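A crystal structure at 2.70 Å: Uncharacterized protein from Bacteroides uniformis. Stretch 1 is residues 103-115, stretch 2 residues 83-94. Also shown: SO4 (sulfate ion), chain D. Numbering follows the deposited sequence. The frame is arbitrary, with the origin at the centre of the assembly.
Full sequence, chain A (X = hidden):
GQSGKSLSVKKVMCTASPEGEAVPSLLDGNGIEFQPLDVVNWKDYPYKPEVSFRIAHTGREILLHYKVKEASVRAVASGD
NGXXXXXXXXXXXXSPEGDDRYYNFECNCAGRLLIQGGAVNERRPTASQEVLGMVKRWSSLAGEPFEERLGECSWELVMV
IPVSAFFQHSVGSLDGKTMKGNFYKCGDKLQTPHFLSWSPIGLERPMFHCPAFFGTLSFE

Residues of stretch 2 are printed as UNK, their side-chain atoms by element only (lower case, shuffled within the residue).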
# COMPACT_ATOMS: atom_id res chain seq x y z
N TYR A 103 1.74 -8.18 -7.25
CA TYR A 103 0.45 -7.82 -6.70
C TYR A 103 0.40 -6.33 -6.41
O TYR A 103 1.42 -5.72 -6.13
CB TYR A 103 0.24 -8.54 -5.39
CG TYR A 103 0.18 -10.04 -5.51
CD1 TYR A 103 1.35 -10.81 -5.47
CD2 TYR A 103 -1.04 -10.70 -5.63
CE1 TYR A 103 1.29 -12.20 -5.55
CE2 TYR A 103 -1.11 -12.09 -5.72
CZ TYR A 103 0.06 -12.83 -5.68
OH TYR A 103 0.00 -14.20 -5.76
N ASN A 104 -0.80 -5.75 -6.49
CA ASN A 104 -1.02 -4.35 -6.13
C ASN A 104 -2.20 -4.27 -5.17
O ASN A 104 -3.29 -4.76 -5.48
CB ASN A 104 -1.23 -3.43 -7.35
CG ASN A 104 -2.35 -3.90 -8.26
OD1 ASN A 104 -2.35 -5.03 -8.68
ND2 ASN A 104 -3.31 -3.02 -8.56
N PHE A 105 -1.95 -3.70 -4.00
CA PHE A 105 -2.94 -3.51 -2.96
C PHE A 105 -3.19 -2.01 -2.91
O PHE A 105 -2.32 -1.27 -2.46
CB PHE A 105 -2.41 -3.99 -1.60
CG PHE A 105 -2.12 -5.46 -1.56
CD1 PHE A 105 -0.91 -5.95 -2.02
CD2 PHE A 105 -3.04 -6.35 -1.03
CE1 PHE A 105 -0.63 -7.30 -1.97
CE2 PHE A 105 -2.77 -7.71 -0.98
CZ PHE A 105 -1.56 -8.18 -1.45
N GLU A 106 -4.34 -1.57 -3.41
CA GLU A 106 -4.70 -0.16 -3.44
C GLU A 106 -5.90 0.00 -2.52
O GLU A 106 -6.88 -0.72 -2.66
CB GLU A 106 -5.03 0.26 -4.88
CG GLU A 106 -3.91 -0.05 -5.87
CD GLU A 106 -4.15 0.45 -7.29
OE1 GLU A 106 -5.02 1.30 -7.50
OE2 GLU A 106 -3.45 -0.03 -8.20
N CYS A 107 -5.80 0.94 -1.58
CA CYS A 107 -6.85 1.14 -0.57
C CYS A 107 -7.19 2.62 -0.41
O CYS A 107 -6.28 3.44 -0.19
CB CYS A 107 -6.35 0.56 0.75
SG CYS A 107 -7.66 0.19 1.92
N ASN A 108 -8.46 2.99 -0.57
CA ASN A 108 -8.85 4.41 -0.39
C ASN A 108 -8.95 4.73 1.08
O ASN A 108 -9.02 3.81 1.92
CB ASN A 108 -10.09 4.86 -1.19
CG ASN A 108 -11.42 4.27 -0.70
OD1 ASN A 108 -11.51 3.65 0.36
ND2 ASN A 108 -12.47 4.50 -1.48
N CYS A 109 -9.01 6.03 1.39
CA CYS A 109 -9.08 6.51 2.78
C CYS A 109 -10.27 6.03 3.62
O CYS A 109 -10.22 6.10 4.84
CB CYS A 109 -9.00 8.04 2.82
SG CYS A 109 -10.38 8.87 2.02
N ALA A 110 -11.34 5.55 2.97
CA ALA A 110 -12.50 4.96 3.67
C ALA A 110 -12.37 3.46 3.93
O ALA A 110 -13.28 2.88 4.53
CB ALA A 110 -13.78 5.26 2.90
N GLY A 111 -11.28 2.83 3.48
CA GLY A 111 -11.05 1.40 3.68
C GLY A 111 -11.42 0.46 2.54
O GLY A 111 -11.21 -0.74 2.67
N ARG A 112 -12.00 0.97 1.46
CA ARG A 112 -12.32 0.14 0.29
C ARG A 112 -10.98 -0.27 -0.31
O ARG A 112 -10.10 0.60 -0.50
CB ARG A 112 -13.09 0.91 -0.78
CG ARG A 112 -14.44 1.48 -0.42
CD ARG A 112 -15.47 0.43 -0.01
NE ARG A 112 -15.54 0.29 1.45
CZ ARG A 112 -16.14 1.16 2.28
NH1 ARG A 112 -16.73 2.29 1.85
NH2 ARG A 112 -16.14 0.90 3.59
N LEU A 113 -10.85 -1.55 -0.65
CA LEU A 113 -9.60 -2.13 -1.17
C LEU A 113 -9.74 -2.78 -2.54
O LEU A 113 -10.75 -3.43 -2.83
CB LEU A 113 -9.11 -3.19 -0.20
CG LEU A 113 -7.90 -4.09 -0.49
CD1 LEU A 113 -6.60 -3.31 -0.47
CD2 LEU A 113 -7.86 -5.23 0.52
N LEU A 114 -8.69 -2.64 -3.33
CA LEU A 114 -8.53 -3.27 -4.64
C LEU A 114 -7.24 -4.09 -4.59
O LEU A 114 -6.21 -3.60 -4.10
CB LEU A 114 -8.38 -2.22 -5.74
CG LEU A 114 -7.90 -2.67 -7.13
CD1 LEU A 114 -8.97 -3.44 -7.85
CD2 LEU A 114 -7.47 -1.48 -7.96
N ILE A 115 -7.32 -5.33 -5.10
CA ILE A 115 -6.15 -6.20 -5.23
C ILE A 115 -6.18 -6.84 -6.61
O ILE A 115 -7.22 -7.35 -7.02
CB ILE A 115 -6.09 -7.37 -4.23
CG1 ILE A 115 -6.32 -6.93 -2.79
CG2 ILE A 115 -4.73 -8.07 -4.32
CD1 ILE A 115 -6.43 -8.09 -1.81
N UNK A 83 -12.97 1.73 -8.06
CA UNK A 83 -12.09 2.70 -8.72
C UNK A 83 -11.41 3.57 -7.66
O UNK A 83 -11.52 4.79 -7.65
c UNK A 83 -14.68 3.24 -11.66
c UNK A 83 -13.28 4.27 -13.44
n UNK A 83 -14.09 4.35 -12.38
n UNK A 83 -12.82 5.38 -14.00
c UNK A 83 -12.93 3.49 -9.76
c UNK A 83 -13.65 2.56 -10.77
n UNK A 83 -12.91 3.10 -13.94
N UNK A 84 -10.68 2.89 -6.77
CA UNK A 84 -10.07 3.51 -5.57
C UNK A 84 -8.96 4.52 -5.84
O UNK A 84 -8.79 5.46 -5.08
c UNK A 84 -10.74 1.59 -4.06
c UNK A 84 -9.58 2.45 -4.54
c UNK A 84 -8.46 1.56 -5.09
N UNK A 85 -8.18 4.29 -6.89
CA UNK A 85 -7.11 5.20 -7.33
C UNK A 85 -7.61 6.64 -7.60
O UNK A 85 -6.81 7.59 -7.59
c UNK A 85 -9.60 2.74 -11.89
c UNK A 85 -8.16 2.05 -9.52
c UNK A 85 -8.01 3.33 -10.09
c UNK A 85 -7.53 5.42 -10.67
n UNK A 85 -8.43 4.94 -11.58
c UNK A 85 -6.36 4.64 -8.56
c UNK A 85 -7.24 4.48 -9.74
c UNK A 85 -8.74 3.65 -11.26
c UNK A 85 -9.01 1.14 -10.14
c UNK A 85 -9.72 1.48 -11.32
N UNK A 86 -8.91 6.78 -7.88
CA UNK A 86 -9.55 8.10 -8.09
C UNK A 86 -9.80 8.85 -6.80
O UNK A 86 -9.80 10.09 -6.79
o UNK A 86 -13.10 7.19 -10.25
c UNK A 86 -10.87 7.94 -8.82
c UNK A 86 -10.72 7.31 -10.20
c UNK A 86 -12.03 7.17 -10.91
o UNK A 86 -11.98 7.05 -12.13
N UNK A 87 -10.05 8.09 -5.73
CA UNK A 87 -10.25 8.60 -4.38
C UNK A 87 -8.86 8.84 -3.77
O UNK A 87 -7.85 8.51 -4.39
c UNK A 87 -11.01 7.54 -3.54
o UNK A 87 -13.10 8.21 -4.48
c UNK A 87 -12.40 7.25 -4.08
o UNK A 87 -12.84 6.08 -4.05
N UNK A 88 -8.81 9.46 -2.58
CA UNK A 88 -7.54 9.65 -1.84
C UNK A 88 -7.11 8.24 -1.49
O UNK A 88 -7.82 7.54 -0.75
c UNK A 88 -7.73 10.48 -0.58
N UNK A 89 -5.97 7.83 -2.03
CA UNK A 89 -5.57 6.44 -2.00
C UNK A 89 -4.10 6.21 -1.74
O UNK A 89 -3.26 6.91 -2.31
c UNK A 89 -5.93 5.88 -3.37
s UNK A 89 -5.56 4.16 -3.72
N UNK A 90 -3.80 5.20 -0.90
CA UNK A 90 -2.44 4.73 -0.63
C UNK A 90 -2.35 3.32 -1.21
O UNK A 90 -3.35 2.58 -1.23
c UNK A 90 -2.04 4.73 0.85
c UNK A 90 -1.96 6.16 1.36
c UNK A 90 -2.97 3.87 1.71
N UNK A 91 -1.16 2.97 -1.70
CA UNK A 91 -0.95 1.73 -2.43
C UNK A 91 0.35 1.01 -2.02
O UNK A 91 1.31 1.65 -1.60
c UNK A 91 -2.09 3.08 -5.98
c UNK A 91 -0.93 2.00 -3.94
o UNK A 91 -3.05 3.68 -6.49
c UNK A 91 -2.11 2.83 -4.48
o UNK A 91 -1.12 2.71 -6.66
N UNK A 92 0.32 -0.32 -2.15
CA UNK A 92 1.45 -1.21 -1.90
C UNK A 92 1.51 -2.22 -3.04
O UNK A 92 0.55 -2.95 -3.26
c UNK A 92 2.91 -5.26 0.43
c UNK A 92 1.95 -4.30 0.13
c UNK A 92 4.65 -3.68 -0.08
c UNK A 92 3.68 -2.72 -0.37
c UNK A 92 1.27 -1.95 -0.57
c UNK A 92 4.26 -4.95 0.32
c UNK A 92 2.32 -3.01 -0.28
N UNK A 93 2.62 -2.22 -3.78
CA UNK A 93 2.84 -3.13 -4.91
C UNK A 93 4.00 -4.03 -4.50
O UNK A 93 4.98 -3.53 -3.95
c UNK A 93 1.01 -1.25 -9.06
c UNK A 93 2.09 -1.73 -6.94
c UNK A 93 0.04 -0.49 -8.41
c UNK A 93 2.03 -1.86 -8.33
c UNK A 93 1.13 -0.93 -6.31
c UNK A 93 3.24 -2.37 -6.18
c UNK A 93 0.11 -0.33 -7.04
N UNK A 94 3.90 -5.34 -4.78
CA UNK A 94 4.94 -6.29 -4.33
C UNK A 94 4.97 -7.60 -5.14
O UNK A 94 3.92 -8.15 -5.47
c UNK A 94 5.90 -7.41 -2.24
c UNK A 94 4.76 -6.58 -2.81
c UNK A 94 3.42 -7.26 -2.51
S SO4 D . -16.95 1.89 -7.58
O1 SO4 D . -17.21 1.34 -8.93
O2 SO4 D . -17.98 2.91 -7.21
O3 SO4 D . -16.93 0.80 -6.55
O4 SO4 D . -15.65 2.59 -7.65

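Position 83 carries three carbons, a nitrogen, and a carbon holding two more nitrogens, a guanidinium that touches nothing on stretch 1. This is Arg83; its backbone N donates to sulfate O4 at 2.8 Å.

Position 84 has one carbon carrying two more. The small branched side chain points toward stretch 1 and packs among Glu106, Asn108, Arg112 and Leu114. It is Val84, with CG2 3.7 Å from Glu106 CB and 3.8 Å from Leu114 CB.

Position 85 shows one carbon, then fused five- and six-membered rings of eight carbons and a nitrogen, with Leu114 CD2 at the ring edge. This is Trp85, whose CZ3 lies 3.7 Å from Leu114 CD2.

Position 86 has three carbons, the last bearing two oxygens, and no contact with stretch 1. This is Glu86; its OE2 pairs with Arg83 NH2 at 2.6 Å, a salt bridge whose hydrogen bond is weak.

At position 87 there are two carbons, the second with two oxygens, one of them near the Asn108 amide. The shorter acid is Asp87: Asn108 ND2 donates to Asp87 OD2 at 3.0 Å.

Position 88 has a single carbon, its CB 4.0 Å from Cys109 SG. It is Ala88, and its backbone O accepts from Cys109 N at 2.9 Å.

One carbon and a sulfur mark position 89, the sulfur against Glu106 CB on the sheet face they share. This is Cys89, with SG 4.1 Å from Glu106 CB.

Position 90 is again one carbon carrying two, now on the face shared with Phe105 and Cys107, one branch carbon coming near Cys107 O. This is Val90, which pairs with Cys107 through both backbone bonds: Val90 N to Cys107 O at 3.1 Å, and Cys107 N to Val90 O at 3.0 Å.

Position 91 has three carbons ending in two oxygens, beside the Glu106 carboxylate. It is Glu91, whose OE2 lies 3.3 Å from Glu106 OE1. These two acceptors make no hydrogen bond, and like charges lie close together here.

Position 92 is one carbon and a six-carbon ring, near the Phe105 ring. This is Phe92, with CD2 3.9 Å from Phe105 CD1.

The same ring composition recurs at position 93, but here Asn104 CB sits over the ring face. In Phe93 that carbon is 3.3 Å from the ring centroid and 9° off the normal, a CH-pi contact.

Position 94, one carbon carrying two, reaches the edge of the Phe105 ring. It is Val94, with CG1 4.1 Å from Phe105 CE1.

The contact follows an antiparallel rule. Hydrogen-bonded pairs at Tyr103, Phe105 and Cys107 alternate with non-hydrogen-bonded pairs at Asn104, Glu106 and Asn108, so backbone bonding sets the register while side chains alternate between faces. Phe105, Phe92 and Val94 build an apolar face; the other mixes aromatic, sulfur and acidic groups, where Asn104 ND2 donates to Glu106 OE2 at 3.0 Å. Beyond the strand pairing, Val84 packs against both Glu106 and Leu114, and the Asn108–Asp87 bond ties the turn to the segment preceding strand 89-94.

Stretch 2 (83-94) RVWEDACVEFFV
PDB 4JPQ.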